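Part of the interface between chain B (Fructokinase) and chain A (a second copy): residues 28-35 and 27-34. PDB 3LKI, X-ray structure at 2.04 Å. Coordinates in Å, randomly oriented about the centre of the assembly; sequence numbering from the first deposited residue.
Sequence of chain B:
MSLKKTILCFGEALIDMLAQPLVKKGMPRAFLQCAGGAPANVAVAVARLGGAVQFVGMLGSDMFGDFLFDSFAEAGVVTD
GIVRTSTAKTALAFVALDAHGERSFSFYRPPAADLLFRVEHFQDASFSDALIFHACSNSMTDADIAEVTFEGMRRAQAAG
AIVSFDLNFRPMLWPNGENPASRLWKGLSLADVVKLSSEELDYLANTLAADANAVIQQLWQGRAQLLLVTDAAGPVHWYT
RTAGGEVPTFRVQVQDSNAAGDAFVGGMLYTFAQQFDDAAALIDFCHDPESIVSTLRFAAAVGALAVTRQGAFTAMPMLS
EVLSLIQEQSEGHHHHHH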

# COMPACT_ATOMS: atom_id res chain seq x y z
N PRO B 28 -5.49 8.90 16.22
CA PRO B 28 -4.81 8.34 15.04
C PRO B 28 -5.24 6.89 14.84
O PRO B 28 -4.90 6.02 15.64
CB PRO B 28 -3.33 8.45 15.40
CG PRO B 28 -3.29 9.48 16.50
CD PRO B 28 -4.53 9.18 17.29
N ARG B 29 -5.98 6.63 13.77
CA ARG B 29 -6.44 5.28 13.50
C ARG B 29 -5.29 4.28 13.41
O ARG B 29 -4.22 4.58 12.89
CB ARG B 29 -7.25 5.24 12.20
CG ARG B 29 -7.69 3.84 11.81
CD ARG B 29 -8.96 3.88 10.99
NE ARG B 29 -10.01 4.59 11.72
CZ ARG B 29 -11.28 4.62 11.34
NH1 ARG B 29 -11.66 3.98 10.24
NH2 ARG B 29 -12.17 5.29 12.06
N ALA B 30 -5.54 3.08 13.93
CA ALA B 30 -4.55 2.01 13.91
C ALA B 30 -4.94 0.91 12.92
O ALA B 30 -6.12 0.63 12.70
CB ALA B 30 -4.40 1.40 15.31
N PHE B 31 -3.93 0.31 12.32
CA PHE B 31 -4.14 -0.77 11.37
C PHE B 31 -3.27 -1.93 11.82
O PHE B 31 -2.08 -1.76 12.06
CB PHE B 31 -3.74 -0.31 9.97
CG PHE B 31 -4.72 0.65 9.34
CD1 PHE B 31 -5.78 0.17 8.58
CD2 PHE B 31 -4.58 2.02 9.51
CE1 PHE B 31 -6.69 1.05 7.99
CE2 PHE B 31 -5.49 2.90 8.92
CZ PHE B 31 -6.54 2.41 8.16
N LEU B 32 -3.88 -3.11 11.95
CA LEU B 32 -3.17 -4.30 12.38
C LEU B 32 -2.69 -5.18 11.22
O LEU B 32 -3.46 -5.52 10.32
CB LEU B 32 -4.07 -5.12 13.31
CG LEU B 32 -4.02 -4.85 14.82
CD1 LEU B 32 -3.57 -3.43 15.12
CD2 LEU B 32 -5.39 -5.13 15.41
N GLN B 33 -1.41 -5.53 11.27
CA GLN B 33 -0.77 -6.35 10.25
C GLN B 33 -1.08 -7.84 10.40
O GLN B 33 -0.75 -8.45 11.42
CB GLN B 33 0.73 -6.14 10.32
CG GLN B 33 1.54 -6.94 9.33
CD GLN B 33 3.02 -6.85 9.60
OE1 GLN B 33 3.50 -7.25 10.67
NE2 GLN B 33 3.77 -6.33 8.64
N CYS B 34 -1.70 -8.43 9.39
CA CYS B 34 -2.03 -9.85 9.42
C CYS B 34 -1.65 -10.59 8.14
O CYS B 34 -1.98 -10.16 7.04
CB CYS B 34 -3.52 -10.04 9.67
SG CYS B 34 -4.01 -9.64 11.35
N ALA B 35 -0.95 -11.71 8.29
CA ALA B 35 -0.54 -12.50 7.14
C ALA B 35 -1.80 -13.00 6.43
O ALA B 35 -2.77 -13.40 7.08
CB ALA B 35 0.30 -13.67 7.58
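Chain A 27-34: MPRAFLQC

The two copies of fructokinase meet here edge to edge, the same strand from each chain pairing antiparallel about Phe B31 and Phe A31 to continue a β-sheet across the interface. Residues 30-34 of chain A are extended (phi -83° to -140°, psi 128° to 156°), and their direction makes an angle of 149° with that of strand 30-35 of chain B. Phe A31 lies opposite Phe B31 (CA to CA 5.0 Å), flanked by Leu A32 against Ala B30 (CA to CA 4.6 Å) and Ala A30 against Leu B32 (CA to CA 4.5 Å). The central pair is joined by reciprocal hydrogen bonds, Phe B31 N to Phe A31 O and Phe A31 N to Phe B31 O, both 2.8 Å. Two nearly linear bonds of 3.0 Å extend the ladder, from Gln A33 N to Arg B29 O and from Gln B33 N to Arg A29 O.

Both Phe side chains adopt chi1 m and share one face of the sheet. On the other, Leu A32 CD2 packs 3.7 Å from Ala B30 CB, and Ala A30 CB 3.5 Å from Leu B32 CD1. Beyond the paired residues, Pro A28 CG rests 3.7 Å from Leu B32 CG. At the opposite end, a water O lies 2.8 Å from Arg B29 N and 3.0 Å from Gln A33 NE2, linking the two.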

# COMPACT_ATOMS: atom_id res chain seq x y z
N MSE A 27 0.39 -10.74 19.57
CA MSE A 27 -0.40 -9.63 19.06
C MSE A 27 0.13 -9.08 17.74
O MSE A 27 1.32 -8.83 17.60
CB MSE A 27 -0.44 -8.51 20.09
CG MSE A 27 -1.24 -8.86 21.32
SE MSE A 27 -0.97 -7.55 22.71
CE MSE A 27 0.16 -8.60 23.91
N PRO A 28 -0.77 -8.89 16.76
CA PRO A 28 -0.35 -8.35 15.47
C PRO A 28 0.18 -6.94 15.66
O PRO A 28 -0.41 -6.14 16.39
CB PRO A 28 -1.65 -8.39 14.66
CG PRO A 28 -2.70 -8.18 15.70
CD PRO A 28 -2.22 -9.09 16.81
N ARG A 29 1.31 -6.64 15.03
CA ARG A 29 1.90 -5.32 15.16
C ARG A 29 0.96 -4.28 14.53
O ARG A 29 0.23 -4.59 13.60
CB ARG A 29 3.27 -5.30 14.48
CG ARG A 29 3.34 -4.52 13.19
CD ARG A 29 4.44 -3.48 13.23
NE ARG A 29 5.75 -4.06 13.52
CZ ARG A 29 6.23 -4.30 14.74
NH1 ARG A 29 5.51 -4.00 15.81
NH2 ARG A 29 7.44 -4.83 14.88
N ALA A 30 0.98 -3.07 15.06
CA ALA A 30 0.10 -2.02 14.56
C ALA A 30 0.81 -0.92 13.81
O ALA A 30 2.00 -0.68 14.00
CB ALA A 30 -0.71 -1.43 15.71
N PHE A 31 0.06 -0.25 12.94
CA PHE A 31 0.56 0.86 12.14
C PHE A 31 -0.42 2.01 12.32
O PHE A 31 -1.64 1.83 12.20
CB PHE A 31 0.62 0.46 10.66
CG PHE A 31 1.76 -0.46 10.33
CD1 PHE A 31 2.95 0.05 9.83
CD2 PHE A 31 1.64 -1.83 10.52
CE1 PHE A 31 4.01 -0.79 9.51
CE2 PHE A 31 2.70 -2.68 10.21
CZ PHE A 31 3.89 -2.16 9.70
N LEU A 32 0.10 3.20 12.61
CA LEU A 32 -0.75 4.37 12.80
C LEU A 32 -0.79 5.27 11.56
O LEU A 32 0.24 5.61 10.98
CB LEU A 32 -0.27 5.18 14.01
CG LEU A 32 -0.33 4.43 15.34
CD1 LEU A 32 0.15 5.33 16.46
CD2 LEU A 32 -1.76 3.97 15.61
N GLN A 33 -2.00 5.64 11.18
CA GLN A 33 -2.25 6.48 10.02
C GLN A 33 -2.09 7.96 10.32
O GLN A 33 -2.67 8.49 11.27
CB GLN A 33 -3.67 6.19 9.52
CG GLN A 33 -4.38 7.35 8.87
CD GLN A 33 -5.78 6.97 8.44
OE1 GLN A 33 -5.96 6.29 7.44
NE2 GLN A 33 -6.77 7.40 9.20
N CYS A 34 -1.28 8.64 9.51
CA CYS A 34 -1.04 10.06 9.68
C CYS A 34 -0.98 10.78 8.33
O CYS A 34 -0.40 10.27 7.37
CB CYS A 34 0.26 10.29 10.45
SG CYS A 34 0.28 9.56 12.12
O HOH W 1 -5.87 8.54 11.77